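Local coordinates for MHC class I protein (Ginglymostoma cirratum, PDB 6LUP), which probably displays short peptides at the cell surface for recognition by T cells, at residues Gln152-Lys155 with Gly156-Gly160; Ile161-Glu164 with Trp165-Tyr169; Val24-Asp28 with Asp29-Val33; Pro55-Trp58 with Glu59-Thr62; Val33-Ser37 with Asp38-Met42. All blocks are in the same frame, centred on the assembly; numbering follows the deposited sequence.

Contact 1: residues Gln152-Lys155 with Gly156-Gly160; sequences QGTK and GYLEG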
# COMPACT_ATOMS: atom_id res chain seq x y z
N GLN A 152 -15.57 -24.68 -1.34
CA GLN A 152 -16.34 -24.32 -2.53
C GLN A 152 -16.88 -22.90 -2.43
O GLN A 152 -16.92 -22.18 -3.43
CB GLN A 152 -17.47 -25.33 -2.77
CG GLN A 152 -17.00 -26.65 -3.37
CD GLN A 152 -16.23 -26.48 -4.67
OE1 GLN A 152 -16.74 -25.93 -5.65
NE2 GLN A 152 -14.98 -26.95 -4.68
N GLY A 153 -17.27 -22.51 -1.22
CA GLY A 153 -17.74 -21.15 -0.95
C GLY A 153 -16.68 -20.11 -1.25
O GLY A 153 -16.92 -19.16 -2.00
N THR A 154 -15.50 -20.30 -0.66
CA THR A 154 -14.35 -19.43 -0.89
C THR A 154 -14.03 -19.34 -2.39
O THR A 154 -13.78 -18.26 -2.92
CB THR A 154 -13.12 -19.93 -0.12
OG1 THR A 154 -13.43 -19.99 1.28
CG2 THR A 154 -11.92 -19.03 -0.33
N LYS A 155 -14.05 -20.49 -3.06
CA LYS A 155 -13.80 -20.57 -4.49
C LYS A 155 -14.86 -19.81 -5.26
O LYS A 155 -14.54 -19.11 -6.23
CB LYS A 155 -13.75 -22.03 -4.94
CG LYS A 155 -13.35 -22.25 -6.39
CD LYS A 155 -13.76 -23.64 -6.83
CE LYS A 155 -13.29 -23.96 -8.25
NZ LYS A 155 -11.89 -24.45 -8.28
N GLY A 156 -16.11 -19.94 -4.83
CA GLY A 156 -17.22 -19.21 -5.43
C GLY A 156 -17.06 -17.71 -5.29
O GLY A 156 -17.42 -16.95 -6.19
N TYR A 157 -16.52 -17.27 -4.16
CA TYR A 157 -16.25 -15.84 -3.96
C TYR A 157 -15.16 -15.35 -4.91
O TYR A 157 -15.35 -14.37 -5.63
CB TYR A 157 -15.87 -15.53 -2.51
CG TYR A 157 -15.34 -14.12 -2.35
CD1 TYR A 157 -16.21 -13.04 -2.25
CD2 TYR A 157 -13.97 -13.87 -2.33
CE1 TYR A 157 -15.73 -11.74 -2.12
CE2 TYR A 157 -13.48 -12.58 -2.20
CZ TYR A 157 -14.37 -11.52 -2.10
OH TYR A 157 -13.88 -10.24 -1.96
N LEU A 158 -14.01 -16.02 -4.89
CA LEU A 158 -12.86 -15.60 -5.67
C LEU A 158 -13.13 -15.59 -7.17
O LEU A 158 -12.72 -14.67 -7.87
CB LEU A 158 -11.63 -16.47 -5.36
CG LEU A 158 -11.04 -16.44 -3.95
CD1 LEU A 158 -9.86 -17.40 -3.85
CD2 LEU A 158 -10.63 -15.04 -3.51
N GLU A 159 -13.84 -16.61 -7.65
CA GLU A 159 -14.11 -16.77 -9.08
C GLU A 159 -15.39 -16.09 -9.55
O GLU A 159 -15.49 -15.68 -10.70
CB GLU A 159 -14.16 -18.24 -9.47
CG GLU A 159 -12.81 -18.96 -9.44
CD GLU A 159 -12.93 -20.44 -9.73
OE1 GLU A 159 -14.06 -20.93 -9.94
OE2 GLU A 159 -11.88 -21.13 -9.73
N GLY A 160 -16.37 -15.98 -8.66
CA GLY A 160 -17.68 -15.46 -9.04
C GLY A 160 -18.02 -14.10 -8.45
O GLY A 160 -18.08 -13.10 -9.17
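Four successive i to i+4 bonds run from Gly156, Tyr157, Leu158 and Glu159 back to the carbonyls of Gln152, Gly153, Thr154 and Lys155. They make this part of the alpha-2 helix of the class I peptide-binding platform. The bond from Leu158 N to Thr154 O, 3.0 Å, is the straightest at 170°. Beside it, Glu159 N donates to Lys155 O at 3.0 Å.

The same pair, Lys155 and Glu159, also meets through its side chains on the outer flank, where long, charged residues suit the solvent. Lys155 turns CG away from its own backbone N (chi1 -174°), runs out extended and bends only at its last torsion. NZ then reaches Glu159 OE2 at 3.6 Å, a long salt bridge, while CE lies against the same oxygen at 3.5 Å. OE2 has a further, weak ion pair with Lys125, so its charge is probably shared.

On the inner flank, Leu158 lays CG against Thr154 O at 3.4 Å. Thr154 OG1 bonds to Phe150 O one turn back, which satisfies its hydroxyl within the helix. The Tyr157 ring leads off toward the groove, where its OH bonds to the backbone of the bound peptide.

Toward Gly160 the helix widens into a pi-type turn. Gly160 has only hydrogens on CA, which suits a place where that carbon comes within 3.2 Å of Gly156 O.

Contact 2: residues Ile161-Glu164 with Trp165-Tyr169; sequences ICIE and WLQKY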
# COMPACT_ATOMS: atom_id res chain seq x y z
N ILE A 161 -18.23 -14.08 -7.14
CA ILE A 161 -18.68 -12.88 -6.45
C ILE A 161 -17.70 -11.72 -6.65
O ILE A 161 -18.10 -10.61 -7.01
CB ILE A 161 -18.94 -13.16 -4.95
CG1 ILE A 161 -20.18 -14.05 -4.79
CG2 ILE A 161 -19.13 -11.87 -4.18
CD1 ILE A 161 -20.20 -14.88 -3.52
N CYS A 162 -16.42 -11.99 -6.42
CA CYS A 162 -15.37 -10.98 -6.47
C CYS A 162 -15.28 -10.34 -7.86
O CYS A 162 -15.27 -9.12 -7.99
CB CYS A 162 -14.03 -11.60 -6.06
SG CYS A 162 -12.62 -10.47 -5.97
N ILE A 163 -15.23 -11.18 -8.89
CA ILE A 163 -15.20 -10.73 -10.28
C ILE A 163 -16.42 -9.87 -10.62
O ILE A 163 -16.28 -8.79 -11.19
CB ILE A 163 -15.10 -11.94 -11.25
CG1 ILE A 163 -13.74 -12.65 -11.13
CG2 ILE A 163 -15.42 -11.52 -12.68
CD1 ILE A 163 -12.53 -11.84 -11.55
N GLU A 164 -17.60 -10.34 -10.24
CA GLU A 164 -18.85 -9.65 -10.55
C GLU A 164 -18.92 -8.23 -9.98
O GLU A 164 -19.27 -7.29 -10.69
CB GLU A 164 -20.05 -10.49 -10.08
CG GLU A 164 -21.41 -9.88 -10.39
CD GLU A 164 -22.58 -10.68 -9.84
OE1 GLU A 164 -23.73 -10.37 -10.24
OE2 GLU A 164 -22.37 -11.61 -9.02
N TRP A 165 -18.58 -8.07 -8.70
CA TRP A 165 -18.56 -6.76 -8.05
C TRP A 165 -17.43 -5.86 -8.56
O TRP A 165 -17.62 -4.65 -8.69
CB TRP A 165 -18.49 -6.91 -6.53
CG TRP A 165 -19.81 -7.31 -5.95
CD1 TRP A 165 -20.31 -8.58 -5.87
CD2 TRP A 165 -20.81 -6.45 -5.41
NE1 TRP A 165 -21.56 -8.56 -5.30
CE2 TRP A 165 -21.90 -7.26 -5.01
CE3 TRP A 165 -20.90 -5.06 -5.22
CZ2 TRP A 165 -23.06 -6.73 -4.43
CZ3 TRP A 165 -22.05 -4.54 -4.65
CH2 TRP A 165 -23.12 -5.38 -4.25
N LEU A 166 -16.28 -6.46 -8.88
CA LEU A 166 -15.20 -5.71 -9.51
C LEU A 166 -15.70 -5.04 -10.79
O LEU A 166 -15.42 -3.87 -11.03
CB LEU A 166 -13.97 -6.60 -9.79
CG LEU A 166 -12.80 -5.94 -10.55
CD1 LEU A 166 -12.25 -4.71 -9.84
CD2 LEU A 166 -11.69 -6.94 -10.83
N GLN A 167 -16.47 -5.79 -11.58
CA GLN A 167 -17.05 -5.27 -12.81
C GLN A 167 -18.03 -4.13 -12.58
O GLN A 167 -18.11 -3.19 -13.38
CB GLN A 167 -17.69 -6.39 -13.62
CG GLN A 167 -16.69 -7.10 -14.52
CD GLN A 167 -17.18 -8.44 -15.02
OE1 GLN A 167 -18.24 -8.93 -14.62
NE2 GLN A 167 -16.40 -9.05 -15.91
N LYS A 168 -18.76 -4.20 -11.47
CA LYS A 168 -19.68 -3.15 -11.08
C LYS A 168 -18.90 -1.91 -10.66
O LYS A 168 -19.22 -0.80 -11.06
CB LYS A 168 -20.59 -3.62 -9.94
CG LYS A 168 -21.68 -2.62 -9.57
CD LYS A 168 -22.28 -2.94 -8.21
CE LYS A 168 -23.47 -2.04 -7.93
NZ LYS A 168 -24.02 -2.29 -6.57
N TYR A 169 -17.86 -2.13 -9.85
CA TYR A 169 -16.99 -1.05 -9.39
C TYR A 169 -16.34 -0.31 -10.56
O TYR A 169 -16.29 0.92 -10.56
CB TYR A 169 -15.92 -1.57 -8.44
CG TYR A 169 -16.44 -2.13 -7.13
CD1 TYR A 169 -17.60 -1.63 -6.54
CD2 TYR A 169 -15.75 -3.14 -6.46
CE1 TYR A 169 -18.07 -2.14 -5.34
CE2 TYR A 169 -16.21 -3.66 -5.26
CZ TYR A 169 -17.37 -3.15 -4.70
OH TYR A 169 -17.82 -3.67 -3.51
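Ile161 and Trp165 stand one helical turn apart and run out from the helix alongside one another, so that methyl CG2 of the isoleucine meets CD1 of the indole at 3.9 Å. The tryptophan keeps CG beside its own backbone N (chi1 -75°), which swings the five-membered ring back along the helix. Its edge therefore comes to Ile161 O, which lies in the ring plane 3.2 Å from CD1. The same carbonyl accepts Trp165 N at 3.1 Å, an almost straight bond (172°). Ile161 packs on an aromatic side chain of the bound peptide, and the Trp165 ring meets an aromatic ring of the peptide; a branched aliphatic and a broad flat ring suit this.

On the opposite flank, Ile163 and Gln167 cross obliquely; the nearest approach of the two side chains is CG2 to NE2, a loose 4.2 Å. Leu166 rests CB on Cys162 O at 3.4 Å and faces the sheet, touching Leu5, Val27 and Leu100. Cys162 is tied to Cys98 by a disulfide that fastens the helix to the floor.

Lys168 extends away to a salt bridge with Glu53. Tyr169 has Trp165 O 3.1 Å above one face of its ring, and its OH bonds to both Tyr57 and the peptide backbone. A tryptophan and a tyrosine so placed are consistent with the pocket of class I molecules that receives the peptide N terminus.

Contact 3: residues Val24-Asp28 with Asp29-Val33; sequences VGYVD and DQQFV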
# COMPACT_ATOMS: atom_id res chain seq x y z
N VAL A 24 -8.65 -2.94 4.71
CA VAL A 24 -8.77 -1.99 3.62
C VAL A 24 -9.13 -2.71 2.33
O VAL A 24 -8.72 -3.85 2.13
CB VAL A 24 -7.46 -1.19 3.41
CG1 VAL A 24 -7.26 -0.18 4.53
CG2 VAL A 24 -6.26 -2.12 3.29
N GLY A 25 -9.90 -2.04 1.48
CA GLY A 25 -10.26 -2.58 0.17
C GLY A 25 -9.73 -1.75 -0.97
O GLY A 25 -9.75 -0.51 -0.91
N TYR A 26 -9.26 -2.43 -2.02
CA TYR A 26 -8.69 -1.78 -3.20
C TYR A 26 -9.34 -2.25 -4.49
O TYR A 26 -9.51 -3.45 -4.69
CB TYR A 26 -7.20 -2.08 -3.31
CG TYR A 26 -6.32 -1.32 -2.36
CD1 TYR A 26 -6.07 -1.81 -1.08
CD2 TYR A 26 -5.70 -0.14 -2.74
CE1 TYR A 26 -5.25 -1.13 -0.19
CE2 TYR A 26 -4.87 0.56 -1.87
CZ TYR A 26 -4.65 0.06 -0.59
OH TYR A 26 -3.84 0.74 0.28
N VAL A 27 -9.68 -1.30 -5.35
CA VAL A 27 -9.89 -1.58 -6.76
C VAL A 27 -8.61 -1.11 -7.46
O VAL A 27 -8.25 0.06 -7.38
CB VAL A 27 -11.11 -0.84 -7.33
CG1 VAL A 27 -11.23 -1.10 -8.82
CG2 VAL A 27 -12.38 -1.27 -6.61
N ASP A 28 -7.92 -2.04 -8.12
CA ASP A 28 -6.60 -1.75 -8.69
C ASP A 28 -5.71 -1.17 -7.59
O ASP A 28 -5.56 -1.79 -6.53
CB ASP A 28 -6.70 -0.81 -9.90
CG ASP A 28 -7.46 -1.44 -11.07
OD1 ASP A 28 -7.25 -2.64 -11.36
OD2 ASP A 28 -8.27 -0.72 -11.71
N ASP A 29 -5.14 0.01 -7.83
CA ASP A 29 -4.27 0.65 -6.83
C ASP A 29 -5.00 1.64 -5.93
O ASP A 29 -4.38 2.29 -5.09
CB ASP A 29 -3.12 1.38 -7.52
CG ASP A 29 -1.97 0.47 -7.87
OD1 ASP A 29 -2.05 -0.75 -7.62
OD2 ASP A 29 -0.98 1.00 -8.41
N GLN A 30 -6.31 1.77 -6.10
CA GLN A 30 -7.06 2.79 -5.38
C GLN A 30 -7.83 2.20 -4.19
O GLN A 30 -8.66 1.30 -4.36
CB GLN A 30 -8.01 3.52 -6.34
CG GLN A 30 -9.02 4.44 -5.67
CD GLN A 30 -9.87 5.18 -6.69
OE1 GLN A 30 -9.36 5.96 -7.49
NE2 GLN A 30 -11.17 4.93 -6.66
N GLN A 31 -7.53 2.69 -2.99
CA GLN A 31 -8.28 2.29 -1.81
C GLN A 31 -9.68 2.88 -1.86
O GLN A 31 -9.83 4.07 -2.14
CB GLN A 31 -7.58 2.72 -0.52
CG GLN A 31 -8.04 1.93 0.69
CD GLN A 31 -7.78 2.63 2.00
OE1 GLN A 31 -6.74 3.26 2.19
NE2 GLN A 31 -8.73 2.52 2.93
N PHE A 32 -10.69 2.07 -1.60
CA PHE A 32 -12.07 2.54 -1.70
C PHE A 32 -12.90 2.33 -0.44
O PHE A 32 -13.89 3.03 -0.22
CB PHE A 32 -12.76 1.99 -2.96
CG PHE A 32 -13.20 0.55 -2.86
CD1 PHE A 32 -12.26 -0.48 -2.88
CD2 PHE A 32 -14.55 0.23 -2.78
CE1 PHE A 32 -12.67 -1.80 -2.79
CE2 PHE A 32 -14.96 -1.10 -2.70
CZ PHE A 32 -14.02 -2.12 -2.70
N VAL A 33 -12.51 1.36 0.39
CA VAL A 33 -13.19 1.11 1.66
C VAL A 33 -12.20 0.90 2.81
O VAL A 33 -11.01 0.61 2.59
CB VAL A 33 -14.20 -0.08 1.60
CG1 VAL A 33 -15.42 0.29 0.76
CG2 VAL A 33 -13.55 -1.36 1.08
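Val24 meets Gln31 at about a right angle, methyl CG1 lying 3.5 Å from NE2. That amide also donates to Val33 O, and to an acidic side chain of the partner protein chain.

Gly25 follows at a classic beta bulge, where Phe32 and Val33 both face it. Its N donates to Val33 O at 3.1 Å, and its O accepts Phe32 N at 2.8 Å. Gly25 N and Gln31 NE2 reach Val33 O from opposite faces of the carbonyl plane. Lacking a side chain, Gly25 suits this bulge, where Val33 CG2 lies only 3.6 Å from its CA.

Tyr26 presents a ring face to Gln31, whose CB lies 4.1 Å from the centroid in a CH-pi contact. Val27, pointing to the other side of the sheet, sets CG2 over Phe32, 4.0 Å from the ring centroid. Val33 CG2 covers the opposite face of that ring.

Val27 and Gln30 exchange two backbone bonds around a type II' turn. Asp28 takes its positive-phi corner (53°), where glycine is more usual, held by carboxylate bonds to Ser4 N and His3 ND1.

Backbone bonds thus satisfy polar groups of the strands, while Val27, Phe32 and Val33 give apolar packing toward the helices and Tyr26 and Gln31 lie on the partner chain's side.

Contact 4: residues Pro55-Trp58 with Glu59-Thr62; sequences PEYW and ERET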
# COMPACT_ATOMS: atom_id res chain seq x y z
N PRO A 55 -27.74 1.94 1.37
CA PRO A 55 -27.70 1.47 2.75
C PRO A 55 -27.38 -0.02 2.90
O PRO A 55 -26.57 -0.38 3.76
CB PRO A 55 -29.12 1.77 3.25
CG PRO A 55 -29.51 2.98 2.48
CD PRO A 55 -28.89 2.82 1.12
N GLU A 56 -27.99 -0.86 2.07
CA GLU A 56 -27.83 -2.31 2.18
C GLU A 56 -26.39 -2.77 1.98
O GLU A 56 -25.91 -3.68 2.68
CB GLU A 56 -28.76 -3.04 1.21
CG GLU A 56 -30.18 -3.16 1.74
CD GLU A 56 -31.11 -3.94 0.83
OE1 GLU A 56 -30.60 -4.76 0.01
OE2 GLU A 56 -32.35 -3.74 0.94
N TYR A 57 -25.69 -2.12 1.05
CA TYR A 57 -24.29 -2.41 0.81
C TYR A 57 -23.43 -2.17 2.05
O TYR A 57 -22.63 -3.03 2.43
CB TYR A 57 -23.78 -1.58 -0.36
CG TYR A 57 -22.31 -1.79 -0.64
CD1 TYR A 57 -21.34 -1.06 0.05
CD2 TYR A 57 -21.89 -2.71 -1.60
CE1 TYR A 57 -19.99 -1.25 -0.19
CE2 TYR A 57 -20.54 -2.90 -1.85
CZ TYR A 57 -19.60 -2.18 -1.15
OH TYR A 57 -18.26 -2.37 -1.40
N TRP A 58 -23.59 -1.01 2.67
CA TRP A 58 -22.78 -0.65 3.83
C TRP A 58 -23.15 -1.46 5.06
O TRP A 58 -22.29 -1.81 5.86
CB TRP A 58 -22.84 0.85 4.08
CG TRP A 58 -22.34 1.59 2.90
CD1 TRP A 58 -23.08 2.24 1.96
CD2 TRP A 58 -20.98 1.69 2.48
NE1 TRP A 58 -22.27 2.76 0.99
CE2 TRP A 58 -20.97 2.44 1.28
CE3 TRP A 58 -19.76 1.23 3.00
CZ2 TRP A 58 -19.79 2.75 0.60
CZ3 TRP A 58 -18.59 1.54 2.32
CH2 TRP A 58 -18.61 2.28 1.14
N GLU A 59 -24.44 -1.76 5.19
CA GLU A 59 -24.93 -2.60 6.27
C GLU A 59 -24.31 -3.99 6.19
O GLU A 59 -23.78 -4.50 7.18
CB GLU A 59 -26.45 -2.66 6.25
CG GLU A 59 -27.10 -1.39 6.77
CD GLU A 59 -28.46 -1.10 6.15
OE1 GLU A 59 -28.91 0.07 6.26
OE2 GLU A 59 -29.08 -2.02 5.56
N ARG A 60 -24.33 -4.59 5.00
CA ARG A 60 -23.78 -5.94 4.83
C ARG A 60 -22.26 -5.97 4.97
O ARG A 60 -21.72 -6.87 5.62
CB ARG A 60 -24.20 -6.54 3.48
CG ARG A 60 -23.64 -7.94 3.25
CD ARG A 60 -23.49 -8.26 1.78
NE ARG A 60 -22.81 -7.18 1.05
CZ ARG A 60 -23.40 -6.37 0.17
NH1 ARG A 60 -24.71 -6.49 -0.10
NH2 ARG A 60 -22.69 -5.43 -0.44
N GLU A 61 -21.57 -5.02 4.35
CA GLU A 61 -20.11 -4.97 4.43
C GLU A 61 -19.64 -4.79 5.88
O GLU A 61 -18.63 -5.39 6.28
CB GLU A 61 -19.52 -3.88 3.53
CG GLU A 61 -19.70 -4.11 2.03
CD GLU A 61 -19.25 -5.49 1.58
OE1 GLU A 61 -18.02 -5.72 1.50
OE2 GLU A 61 -20.13 -6.33 1.29
N THR A 62 -20.37 -4.00 6.65
CA THR A 62 -20.06 -3.80 8.07
C THR A 62 -20.21 -5.11 8.84
O THR A 62 -19.33 -5.49 9.61
CB THR A 62 -20.93 -2.67 8.68
OG1 THR A 62 -20.53 -1.41 8.13
CG2 THR A 62 -20.77 -2.62 10.18
O HOH W 1 -16.40 -3.45 0.52
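Trp58 O takes two bonds from one residue: Thr62 OG1 reaches it at 2.9 Å and Thr62 N at 3.0 Å, from opposite faces of the carbonyl plane. A threonine suits this spot because its short hydroxyl folds back on the preceding turn and can still accept, here from Met42 N. The other carbonyls of the turn are paired in helical fashion: Pro55 O with Glu59 N, Glu56 O with Arg60 N, and Tyr57 O with Glu61 N. Pro55, which has no N-H to satisfy, is well placed in the first turn of the helix.

Glu61 uses its two oxygens separately. OE2 is gripped side-on by its neighbour: Arg60 NE meets it at 2.8 Å nearly along the C-O axis, and Arg60 NH2 at 3.2 Å from above the carboxylate plane. OE2 lies in the guanidinium plane. OE1 accepts from the peptide backbone and from a water at 3.0 Å. The water also lies 2.9 Å from Tyr57 OH, whose strongest partner is Tyr169 OH. These bonds would probably favour a charged carboxylate on Glu61.

With CG beside its own backbone N (chi1 -66°), Glu61 lays that methylene over a face of the Tyr57 ring, 3.8 Å from the centroid. Arg60 brings NH2 to 3.1 Å from CD2 of the same tyrosine, its guanidinium plane turned 87° from the ring. Trp58 NE1 is satisfied by Glu53 O.

Helical tyrosine and glutamate joined by water beside the peptide backbone are consistent with the N-terminal pocket of a class I groove, on its alpha-1 wall.

Contact 5: residues Val33-Ser37 with Asp38-Met42; sequences VQYDS and DRKEM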
# COMPACT_ATOMS: atom_id res chain seq x y z
N VAL A 33 -12.51 1.36 0.39
CA VAL A 33 -13.19 1.11 1.66
C VAL A 33 -12.20 0.90 2.81
O VAL A 33 -11.01 0.61 2.59
CB VAL A 33 -14.20 -0.08 1.60
CG1 VAL A 33 -15.42 0.29 0.76
CG2 VAL A 33 -13.55 -1.36 1.08
N GLN A 34 -12.69 1.06 4.03
CA GLN A 34 -11.90 0.89 5.23
C GLN A 34 -12.81 0.42 6.35
O GLN A 34 -13.99 0.80 6.40
CB GLN A 34 -11.21 2.20 5.63
CG GLN A 34 -10.23 2.11 6.80
CD GLN A 34 -10.88 2.28 8.17
OE1 GLN A 34 -12.04 2.69 8.30
NE2 GLN A 34 -10.12 1.96 9.22
N TYR A 35 -12.27 -0.41 7.23
CA TYR A 35 -12.92 -0.81 8.46
C TYR A 35 -11.87 -0.91 9.57
O TYR A 35 -10.74 -1.34 9.31
CB TYR A 35 -13.61 -2.15 8.26
CG TYR A 35 -14.29 -2.71 9.49
CD1 TYR A 35 -13.56 -3.38 10.47
CD2 TYR A 35 -15.67 -2.60 9.65
CE1 TYR A 35 -14.18 -3.90 11.59
CE2 TYR A 35 -16.30 -3.13 10.77
CZ TYR A 35 -15.55 -3.78 11.73
OH TYR A 35 -16.16 -4.30 12.84
N ASP A 36 -12.23 -0.51 10.78
CA ASP A 36 -11.39 -0.78 11.96
C ASP A 36 -12.20 -1.11 13.21
O ASP A 36 -13.39 -0.82 13.29
CB ASP A 36 -10.38 0.35 12.23
CG ASP A 36 -11.04 1.65 12.63
OD1 ASP A 36 -11.59 1.72 13.74
OD2 ASP A 36 -10.99 2.61 11.84
N SER A 37 -11.52 -1.72 14.18
CA SER A 37 -12.14 -2.21 15.41
C SER A 37 -12.54 -1.13 16.42
O SER A 37 -13.13 -1.44 17.45
CB SER A 37 -11.23 -3.24 16.08
OG SER A 37 -9.89 -2.78 16.12
N ASP A 38 -12.20 0.13 16.13
CA ASP A 38 -12.65 1.25 16.95
C ASP A 38 -14.02 1.75 16.48
O ASP A 38 -14.98 1.79 17.26
CB ASP A 38 -11.63 2.39 16.96
CG ASP A 38 -10.30 2.00 17.59
OD1 ASP A 38 -10.29 1.16 18.52
OD2 ASP A 38 -9.25 2.53 17.15
N ARG A 39 -14.12 2.10 15.20
CA ARG A 39 -15.37 2.60 14.63
C ARG A 39 -16.36 1.47 14.35
O ARG A 39 -17.57 1.68 14.39
CB ARG A 39 -15.10 3.39 13.35
CG ARG A 39 -16.20 4.38 13.02
CD ARG A 39 -16.28 4.65 11.53
NE ARG A 39 -17.53 5.33 11.19
CZ ARG A 39 -17.61 6.59 10.76
NH1 ARG A 39 -16.51 7.32 10.61
NH2 ARG A 39 -18.79 7.12 10.47
N LYS A 40 -15.83 0.29 14.03
CA LYS A 40 -16.62 -0.93 13.80
C LYS A 40 -17.65 -0.84 12.67
O LYS A 40 -18.71 -1.48 12.72
CB LYS A 40 -17.28 -1.41 15.10
CG LYS A 40 -16.31 -1.68 16.25
CD LYS A 40 -17.01 -2.44 17.37
CE LYS A 40 -16.32 -2.24 18.71
NZ LYS A 40 -14.98 -2.89 18.77
N GLU A 41 -17.34 -0.04 11.66
CA GLU A 41 -18.19 0.11 10.47
C GLU A 41 -17.34 0.18 9.21
O GLU A 41 -16.25 0.75 9.22
CB GLU A 41 -19.05 1.37 10.56
CG GLU A 41 -20.14 1.32 11.62
CD GLU A 41 -20.88 2.63 11.77
OE1 GLU A 41 -20.24 3.70 11.65
OE2 GLU A 41 -22.11 2.59 12.02
N MET A 42 -17.84 -0.41 8.13
CA MET A 42 -17.18 -0.27 6.84
C MET A 42 -17.54 1.09 6.27
O MET A 42 -18.71 1.44 6.17
CB MET A 42 -17.62 -1.38 5.88
CG MET A 42 -16.92 -1.32 4.54
SD MET A 42 -15.21 -1.88 4.65
CE MET A 42 -15.36 -3.52 3.96
O HOH W 2 -14.02 1.79 10.61
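Asp38 N reaches back to Asp36 OD1 at 2.9 Å and uses the anti lone pair of that oxygen, the bond that defines an Asx turn. The two carboxylates come close, with Asp36 OD1 4.2 Å from Asp38 OD2, a repulsion that the N-H groups around OD1 probably soften.

Arg39 N adds a second bond to Asp36 OD1, also 2.9 Å and nearly straight at 170°, arriving on the syn side but 30° out of the carboxylate plane. The aspartate can serve both amides because its CG sits between its own N and carbonyl carbon (chi1 66°). Gln34 NE2 holds its other oxygen. Arg39 NE forms a salt bridge with Glu41 OE1 on the outer side of the loop.

Lys40 N closes the turn on Asp36 O at 2.8 Å, and the residue takes up a left-handed helical conformation. Its chain runs back along the loop and bends at the end, so that NZ donates to Ser37 O at 2.7 Å. The whole forms the connection from strand 30-36 to the short edge strand 43-44 of the class I platform, beneath helix 55-82. The Tyr35 ring backs the loop, CE2 lying 3.3 Å from Lys40 C, and its OH continues to Glu69 on that helix.

At Glu41, the backbone O lies 2.8 Å from a water that accepts from Asp36 N, so the water sits between the two chain segments.

Met42 is flexible and unbranched, and its bent chain fits SD against Val33 CB at 3.7 Å and near Tyr35 CB.

How the contacts relate
Along the chain the order is contact 3, contact 5, contact 4, contact 1 and contact 2, all within the alpha-1/alpha-2 platform. Contacts 3 and 5 share Val33 and strand 30-36 of the floor sheet, their centres about 14 Å apart. Contact 4 opens helix 55-82, one wall, and touches contact 5 through the bond of Thr62 to Met42. Contacts 1 and 2 follow each other on helix 148-172, the facing wall, with centres about 12 Å apart. Contacts 2 and 4, about 16 Å apart between centres, meet across the groove through Tyr169 and Tyr57, above Phe32 of contact 3. These three thus converge at one end of the peptide-binding groove, while contact 1 carries its wall farther along.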